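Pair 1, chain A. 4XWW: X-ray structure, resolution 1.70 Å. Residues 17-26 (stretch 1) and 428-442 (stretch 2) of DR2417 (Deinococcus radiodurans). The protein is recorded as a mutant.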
# COMPACT_ATOMS: atom_id res chain seq x y z
N PRO A 17 32.24 33.56 9.97
CA PRO A 17 31.55 32.95 8.83
C PRO A 17 31.29 31.46 9.07
O PRO A 17 32.14 30.77 9.60
CB PRO A 17 32.54 33.15 7.66
CG PRO A 17 33.43 34.26 8.10
CD PRO A 17 33.55 34.11 9.59
N THR A 18 30.11 31.00 8.68
CA THR A 18 29.72 29.62 8.93
C THR A 18 29.45 28.86 7.64
O THR A 18 29.18 29.45 6.60
CB THR A 18 28.45 29.54 9.81
OG1 THR A 18 27.40 30.31 9.20
CG2 THR A 18 28.73 30.09 11.20
N LEU A 19 29.54 27.54 7.73
CA LEU A 19 29.10 26.69 6.65
C LEU A 19 27.59 26.58 6.76
O LEU A 19 27.07 26.46 7.87
CB LEU A 19 29.77 25.31 6.74
CG LEU A 19 29.48 24.29 5.64
CD1 LEU A 19 30.07 24.76 4.33
CD2 LEU A 19 30.02 22.90 6.01
N GLU A 20 26.88 26.68 5.64
CA GLU A 20 25.45 26.37 5.63
C GLU A 20 25.30 25.05 4.92
O GLU A 20 25.81 24.87 3.82
CB GLU A 20 24.63 27.46 4.93
CG GLU A 20 24.80 28.85 5.56
CD GLU A 20 24.08 29.93 4.78
OE1 GLU A 20 23.85 29.76 3.56
OE2 GLU A 20 23.76 30.97 5.39
N VAL A 21 24.64 24.12 5.59
CA VAL A 21 24.22 22.89 4.96
C VAL A 21 22.73 23.05 4.67
O VAL A 21 21.94 23.22 5.59
CB VAL A 21 24.46 21.67 5.86
CG1 VAL A 21 24.05 20.37 5.14
CG2 VAL A 21 25.91 21.58 6.27
N ILE A 22 22.36 23.08 3.39
CA ILE A 22 20.98 23.35 3.02
C ILE A 22 20.43 22.19 2.19
O ILE A 22 20.61 22.15 0.98
CB ILE A 22 20.88 24.68 2.21
CG1 ILE A 22 21.62 25.81 2.95
CG2 ILE A 22 19.42 25.04 1.95
CD1 ILE A 22 21.74 27.11 2.16
N PRO A 23 19.80 21.22 2.86
CA PRO A 23 19.13 20.13 2.13
C PRO A 23 17.98 20.68 1.30
O PRO A 23 17.15 21.41 1.84
CB PRO A 23 18.62 19.22 3.24
CG PRO A 23 18.49 20.09 4.43
CD PRO A 23 19.61 21.10 4.32
N LEU A 24 17.95 20.38 0.00
CA LEU A 24 16.82 20.79 -0.83
C LEU A 24 15.91 19.61 -1.13
O LEU A 24 14.80 19.78 -1.63
CB LEU A 24 17.29 21.44 -2.14
CG LEU A 24 17.97 22.81 -1.99
CD1 LEU A 24 18.41 23.38 -3.37
CD2 LEU A 24 17.07 23.81 -1.23
N GLY A 25 16.38 18.41 -0.81
CA GLY A 25 15.58 17.21 -1.01
C GLY A 25 16.28 16.07 -0.31
O GLY A 25 17.48 16.13 -0.12
N GLY A 26 15.53 15.04 0.05
CA GLY A 26 16.10 13.86 0.68
C GLY A 26 16.08 13.84 2.20
O GLY A 26 16.46 12.84 2.82
N ILE A 428 17.29 17.12 13.47
CA ILE A 428 16.44 16.44 12.50
C ILE A 428 16.08 17.47 11.42
O ILE A 428 15.19 18.29 11.61
CB ILE A 428 15.14 15.85 13.14
CG1 ILE A 428 15.44 14.95 14.35
CG2 ILE A 428 14.36 15.07 12.08
CD1 ILE A 428 16.25 13.71 14.05
N ALA A 429 16.82 17.46 10.31
CA ALA A 429 16.61 18.49 9.31
C ALA A 429 15.40 18.19 8.41
O ALA A 429 15.00 17.03 8.22
CB ALA A 429 17.88 18.70 8.45
N LYS A 430 14.82 19.28 7.92
CA LYS A 430 13.75 19.28 6.92
C LYS A 430 14.30 19.88 5.66
O LYS A 430 15.21 20.70 5.73
CB LYS A 430 12.54 20.09 7.40
CG LYS A 430 11.91 19.59 8.68
CD LYS A 430 10.71 20.47 9.02
CE LYS A 430 10.44 20.51 10.52
NZ LYS A 430 11.45 21.33 11.24
N ASN A 431 13.76 19.51 4.50
CA ASN A 431 14.12 20.20 3.26
C ASN A 431 13.88 21.69 3.40
O ASN A 431 12.85 22.11 3.94
CB ASN A 431 13.33 19.66 2.07
CG ASN A 431 13.61 18.22 1.80
OD1 ASN A 431 14.70 17.72 2.10
ND2 ASN A 431 12.64 17.53 1.22
N GLY A 432 14.81 22.50 2.88
CA GLY A 432 14.73 23.95 2.99
C GLY A 432 15.39 24.52 4.23
O GLY A 432 15.60 25.72 4.31
N ASP A 433 15.72 23.67 5.20
CA ASP A 433 16.39 24.17 6.41
C ASP A 433 17.77 24.71 6.08
O ASP A 433 18.51 24.11 5.29
CB ASP A 433 16.55 23.08 7.47
CG ASP A 433 15.29 22.82 8.25
OD1 ASP A 433 14.31 23.58 8.12
OD2 ASP A 433 15.31 21.84 9.03
N ILE A 434 18.12 25.84 6.68
CA ILE A 434 19.50 26.30 6.66
C ILE A 434 20.15 25.80 7.94
O ILE A 434 19.84 26.27 9.03
CB ILE A 434 19.63 27.84 6.57
CG1 ILE A 434 18.84 28.38 5.38
CG2 ILE A 434 21.08 28.23 6.47
CD1 ILE A 434 18.59 29.87 5.45
N VAL A 435 21.03 24.81 7.82
CA VAL A 435 21.70 24.30 9.00
C VAL A 435 23.06 24.99 9.12
O VAL A 435 23.93 24.82 8.26
CB VAL A 435 21.86 22.77 8.96
CG1 VAL A 435 22.53 22.28 10.25
CG2 VAL A 435 20.50 22.10 8.77
N ASN A 436 23.23 25.78 10.17
CA ASN A 436 24.49 26.49 10.35
C ASN A 436 25.50 25.68 11.11
O ASN A 436 25.21 25.14 12.17
CB ASN A 436 24.25 27.83 11.05
CG ASN A 436 24.06 28.95 10.07
OD1 ASN A 436 22.96 29.18 9.60
ND2 ASN A 436 25.15 29.62 9.73
N LEU A 437 26.71 25.60 10.56
CA LEU A 437 27.73 24.75 11.14
C LEU A 437 29.02 25.53 11.33
O LEU A 437 29.54 26.13 10.39
CB LEU A 437 27.96 23.52 10.25
CG LEU A 437 29.04 22.53 10.71
CD1 LEU A 437 28.51 21.68 11.84
CD2 LEU A 437 29.52 21.66 9.56
N GLY A 438 29.50 25.54 12.56
CA GLY A 438 30.79 26.10 12.90
C GLY A 438 31.49 25.18 13.87
O GLY A 438 30.94 24.16 14.26
N PRO A 439 32.72 25.53 14.26
CA PRO A 439 33.48 24.68 15.19
C PRO A 439 32.71 24.34 16.47
O PRO A 439 32.90 23.25 17.00
CB PRO A 439 34.71 25.54 15.49
CG PRO A 439 34.93 26.27 14.20
CD PRO A 439 33.54 26.63 13.74
N ASP A 440 31.86 25.25 16.94
CA ASP A 440 30.99 24.98 18.08
C ASP A 440 29.59 25.52 17.84
O ASP A 440 28.93 25.99 18.77
CB ASP A 440 31.56 25.57 19.37
CG ASP A 440 30.92 24.96 20.60
OD1 ASP A 440 30.70 23.73 20.58
OD2 ASP A 440 30.61 25.69 21.57
N GLU A 441 29.14 25.47 16.59
CA GLU A 441 27.79 25.93 16.25
C GLU A 441 27.11 24.87 15.41
O GLU A 441 27.71 24.30 14.51
CB GLU A 441 27.83 27.25 15.48
CG GLU A 441 26.43 27.76 15.10
CD GLU A 441 26.45 29.13 14.43
OE1 GLU A 441 27.55 29.73 14.33
OE2 GLU A 441 25.38 29.61 14.00
N PHE A 442 25.85 24.62 15.72
CA PHE A 442 25.06 23.64 14.98
C PHE A 442 23.60 23.93 15.24
O PHE A 442 23.04 23.51 16.26
CB PHE A 442 25.44 22.22 15.40
CG PHE A 442 24.83 21.13 14.53
CD1 PHE A 442 25.01 21.16 13.15
CD2 PHE A 442 24.11 20.09 15.09
CE1 PHE A 442 24.46 20.15 12.34
CE2 PHE A 442 23.57 19.09 14.29
CZ PHE A 442 23.75 19.12 12.92

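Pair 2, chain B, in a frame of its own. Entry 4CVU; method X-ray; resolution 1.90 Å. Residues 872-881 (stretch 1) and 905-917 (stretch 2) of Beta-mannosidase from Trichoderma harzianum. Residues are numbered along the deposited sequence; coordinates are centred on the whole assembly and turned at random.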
# COMPACT_ATOMS: atom_id res chain seq x y z
N THR B 872 8.81 8.81 35.07
CA THR B 872 9.55 7.57 35.25
C THR B 872 9.83 6.85 33.93
O THR B 872 10.65 5.95 33.88
CB THR B 872 8.76 6.57 36.11
OG1 THR B 872 7.57 6.18 35.41
CG2 THR B 872 8.41 7.21 37.47
N LYS B 873 9.10 7.25 32.88
CA LYS B 873 9.13 6.61 31.56
C LYS B 873 8.81 5.12 31.62
O LYS B 873 9.29 4.34 30.81
CB LYS B 873 10.46 6.88 30.86
CG LYS B 873 10.77 8.37 30.73
CD LYS B 873 11.75 8.58 29.58
CE LYS B 873 12.65 9.79 29.79
NZ LYS B 873 13.94 9.64 29.06
N LYS B 874 7.96 4.75 32.55
CA LYS B 874 7.52 3.38 32.71
C LYS B 874 6.03 3.28 32.34
O LYS B 874 5.23 4.24 32.54
CB LYS B 874 7.73 2.92 34.15
CG LYS B 874 9.20 2.79 34.55
CD LYS B 874 9.79 1.42 34.23
CE LYS B 874 10.96 1.09 35.14
NZ LYS B 874 12.13 1.86 34.69
N PHE B 875 5.67 2.12 31.78
CA PHE B 875 4.29 1.72 31.63
C PHE B 875 3.97 0.89 32.84
O PHE B 875 4.79 0.05 33.25
CB PHE B 875 4.08 0.87 30.35
CG PHE B 875 4.21 1.65 29.08
CD1 PHE B 875 3.11 2.29 28.52
CD2 PHE B 875 5.43 1.74 28.45
CE1 PHE B 875 3.24 3.02 27.36
CE2 PHE B 875 5.56 2.46 27.28
CZ PHE B 875 4.45 3.10 26.74
N THR B 876 2.80 1.11 33.43
CA THR B 876 2.33 0.21 34.45
C THR B 876 1.20 -0.64 33.86
O THR B 876 0.28 -0.12 33.27
CB THR B 876 1.90 0.97 35.75
OG1 THR B 876 3.06 1.48 36.41
CG2 THR B 876 1.18 0.05 36.70
N VAL B 877 1.32 -1.95 34.08
CA VAL B 877 0.40 -2.95 33.58
C VAL B 877 -0.19 -3.68 34.77
O VAL B 877 0.54 -4.14 35.62
CB VAL B 877 1.15 -4.00 32.71
CG1 VAL B 877 0.18 -4.96 32.04
CG2 VAL B 877 2.00 -3.30 31.67
N GLU B 878 -1.52 -3.77 34.85
CA GLU B 878 -2.16 -4.42 35.98
C GLU B 878 -3.29 -5.35 35.57
O GLU B 878 -4.16 -4.95 34.86
CB GLU B 878 -2.68 -3.37 36.97
CG GLU B 878 -2.99 -3.92 38.35
CD GLU B 878 -3.69 -2.90 39.26
OE1 GLU B 878 -3.86 -1.71 38.85
OE2 GLU B 878 -4.08 -3.29 40.38
N ALA B 879 -3.23 -6.61 36.00
CA ALA B 879 -4.36 -7.51 35.84
C ALA B 879 -5.31 -7.30 37.04
O ALA B 879 -4.92 -7.51 38.19
CB ALA B 879 -3.88 -8.95 35.78
N THR B 880 -6.53 -6.85 36.76
CA THR B 880 -7.50 -6.42 37.78
C THR B 880 -8.45 -7.55 38.24
O THR B 880 -8.86 -7.59 39.41
CB THR B 880 -8.26 -5.18 37.23
OG1 THR B 880 -7.35 -4.07 37.24
CG2 THR B 880 -9.44 -4.82 38.03
N ALA B 881 -8.78 -8.48 37.36
CA ALA B 881 -9.84 -9.47 37.61
C ALA B 881 -9.36 -10.91 37.70
O ALA B 881 -10.08 -11.78 38.18
CB ALA B 881 -10.89 -9.37 36.52
N VAL B 905 3.46 -13.57 32.38
CA VAL B 905 2.34 -13.87 33.22
C VAL B 905 2.17 -12.79 34.26
O VAL B 905 3.12 -12.34 34.82
CB VAL B 905 2.50 -15.26 33.92
CG1 VAL B 905 1.41 -15.50 34.94
CG2 VAL B 905 2.50 -16.37 32.89
N LEU B 906 0.94 -12.41 34.50
CA LEU B 906 0.65 -11.37 35.45
C LEU B 906 -0.51 -11.82 36.33
O LEU B 906 -1.50 -12.28 35.82
CB LEU B 906 0.23 -10.15 34.68
CG LEU B 906 0.38 -8.80 35.29
CD1 LEU B 906 1.80 -8.48 35.64
CD2 LEU B 906 -0.20 -7.81 34.31
N ARG B 907 -0.37 -11.67 37.65
CA ARG B 907 -1.43 -12.05 38.61
C ARG B 907 -2.04 -10.79 39.16
O ARG B 907 -1.40 -9.81 39.24
CB ARG B 907 -0.89 -12.83 39.79
CG ARG B 907 0.30 -13.69 39.54
CD ARG B 907 0.40 -14.70 40.65
NE ARG B 907 1.71 -14.72 41.25
CZ ARG B 907 1.93 -14.89 42.55
NH1 ARG B 907 0.93 -15.03 43.41
NH2 ARG B 907 3.17 -14.88 42.97
N PRO B 908 -3.30 -10.85 39.56
CA PRO B 908 -3.99 -9.62 39.89
C PRO B 908 -3.43 -8.99 41.13
O PRO B 908 -2.91 -9.69 42.00
CB PRO B 908 -5.43 -10.07 40.07
CG PRO B 908 -5.36 -11.50 40.41
CD PRO B 908 -4.16 -12.03 39.71
N GLY B 909 -3.49 -7.66 41.18
CA GLY B 909 -2.92 -6.90 42.28
C GLY B 909 -1.44 -6.63 42.09
O GLY B 909 -0.97 -5.56 42.44
N GLU B 910 -0.71 -7.62 41.56
CA GLU B 910 0.69 -7.47 41.19
C GLU B 910 0.77 -6.36 40.16
O GLU B 910 0.10 -6.40 39.12
CB GLU B 910 1.27 -8.77 40.60
CG GLU B 910 2.67 -8.64 39.96
CD GLU B 910 3.06 -9.79 39.01
OE1 GLU B 910 2.24 -10.69 38.74
OE2 GLU B 910 4.22 -9.78 38.52
N LYS B 911 1.59 -5.37 40.44
CA LYS B 911 1.82 -4.30 39.50
C LYS B 911 3.20 -4.56 38.85
O LYS B 911 4.19 -4.85 39.52
CB LYS B 911 1.77 -2.93 40.20
CG LYS B 911 0.57 -2.06 39.84
CD LYS B 911 -0.58 -2.13 40.84
CE LYS B 911 -1.15 -0.74 41.09
NZ LYS B 911 -2.45 -0.73 41.83
N LYS B 912 3.22 -4.53 37.53
CA LYS B 912 4.45 -4.62 36.78
C LYS B 912 4.73 -3.31 36.08
O LYS B 912 3.86 -2.74 35.45
CB LYS B 912 4.37 -5.74 35.73
CG LYS B 912 5.69 -5.82 34.96
CD LYS B 912 5.71 -6.94 33.97
CE LYS B 912 6.57 -8.10 34.44
NZ LYS B 912 8.01 -7.89 34.16
N GLU B 913 5.97 -2.87 36.18
CA GLU B 913 6.44 -1.73 35.44
C GLU B 913 7.27 -2.23 34.25
O GLU B 913 8.09 -3.16 34.38
CB GLU B 913 7.32 -0.87 36.31
CG GLU B 913 6.60 -0.32 37.53
CD GLU B 913 7.51 0.55 38.35
OE1 GLU B 913 8.70 0.61 37.95
OE2 GLU B 913 7.06 1.17 39.38
N VAL B 914 7.05 -1.61 33.10
CA VAL B 914 7.78 -1.99 31.87
C VAL B 914 8.24 -0.72 31.19
O VAL B 914 7.43 0.11 30.82
CB VAL B 914 6.86 -2.79 30.92
CG1 VAL B 914 7.60 -3.17 29.66
CG2 VAL B 914 6.31 -4.06 31.59
N GLY B 915 9.56 -0.55 31.06
CA GLY B 915 10.14 0.54 30.27
C GLY B 915 10.34 0.15 28.80
O GLY B 915 10.16 -1.00 28.43
N PHE B 916 10.73 1.13 27.99
CA PHE B 916 10.91 0.98 26.56
C PHE B 916 12.20 1.71 26.18
O PHE B 916 12.40 2.86 26.55
CB PHE B 916 9.72 1.61 25.81
CG PHE B 916 9.68 1.34 24.32
CD1 PHE B 916 9.07 0.19 23.83
CD2 PHE B 916 10.18 2.25 23.41
CE1 PHE B 916 9.00 -0.06 22.46
CE2 PHE B 916 10.10 2.02 22.04
CZ PHE B 916 9.52 0.85 21.56
N THR B 917 13.06 1.02 25.43
CA THR B 917 14.23 1.65 24.82
C THR B 917 13.83 2.34 23.53
O THR B 917 13.57 1.69 22.54
CB THR B 917 15.28 0.58 24.58
OG1 THR B 917 15.61 -0.01 25.83
CG2 THR B 917 16.53 1.15 23.93
O HOH W 1 11.57 3.51 29.29
O HOH W 2 -5.45 -0.83 40.81

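Antiparallel strands are held together by backbone atoms, which leaves the side chains free to vary; pair 1 and pair 2 illustrate how far that freedom extends. Fourteen central residues superpose with an RMSD of 0.5 Å on N, CA and C. In each pair a strand of the first stretch runs antiparallel to a strand of the second, with N-to-C directions 151° apart in pair 1 and 147° in pair 2, and a type II turn precedes the second strand.

The register is the same. A:Leu19 faces A:Leu437 as B:Phe875 faces B:Val914, and A:Val21 faces A:Val435 as B:Val877 faces B:Lys912; all four are hydrogen-bonded pairs. In pair 1 the bonds from A:Val21 N to A:Val435 O and from A:Val435 N to A:Val21 O are both 2.9 Å. In pair 2 the matching ladder loosens toward the turn: B:Val877 N reaches B:Lys912 O at 3.0 Å, but the return bond from B:Lys912 N to B:Val877 O is weak at 3.3 Å.

The turns match as well. A:Gly432 and B:Gly909 occupy the same position, both at positive phi, a conformation that favours glycine. A:Gly432 N donates to A:Pro23 O at 2.8 Å, tying the turn to the opposing stretch; the equivalent bond from B:Gly909 N to B:Ala879 O is weak at 3.3 Å, and the position of B:Ala879 O is less certain, so little should rest on the difference. An acidic side chain braces each turn from within: A:Asp433 OD2 accepts from A:Lys430 N at 2.8 Å, and B:Glu910 OE1 accepts from B:Arg907 N at 3.0 Å. The longer glutamate does the work of the aspartate at the matched position.

On the face carrying A:Leu19, A:Val21, A:Val435 and A:Leu437, pair 1 packs like against like. The leucines meet at 3.8 Å between A:Leu19 CD2 and A:Leu437 CD2, and the valines at 4.2 Å between A:Val21 CB and A:Val435 CB. Pair 2 keeps the first-strand valine almost in place, but its partner is B:Lys912, whose end leads away. The valine's closest apolar contact comes from B:Leu906, before the turn, where B:Val877 CG1 lies 3.7 Å from B:Leu906 CD2; B:Val877 CG2 is also 4.4 Å from B:Val914 CG2. At the leucine positions stand B:Phe875 and B:Val914, whose side chains do not repeat the leucine contact; the edge of the phenylalanine ring instead meets B:Val914 O, near the ring plane, and B:Phe875 CE2 lies 4.5 Å from B:Phe916 CB.

The contrast is sharpest where A:Ile22 and A:Ile434 correspond to B:Glu878 and B:Lys911. The isoleucines make an apolar contact, A:Ile22 CG1 to A:Ile434 CG2 at 4.3 Å. Their counterparts form a salt bridge, B:Glu878 OE2 to B:Lys911 NZ at 3.4 Å, a length that makes its hydrogen bonds weak. A water reinforces it, donating to B:Glu878 OE1 at 2.7 Å and accepting from B:Lys911 NZ at 3.2 Å. One backbone frame thus accommodates either hydrocarbon contact or opposite charges across the strands.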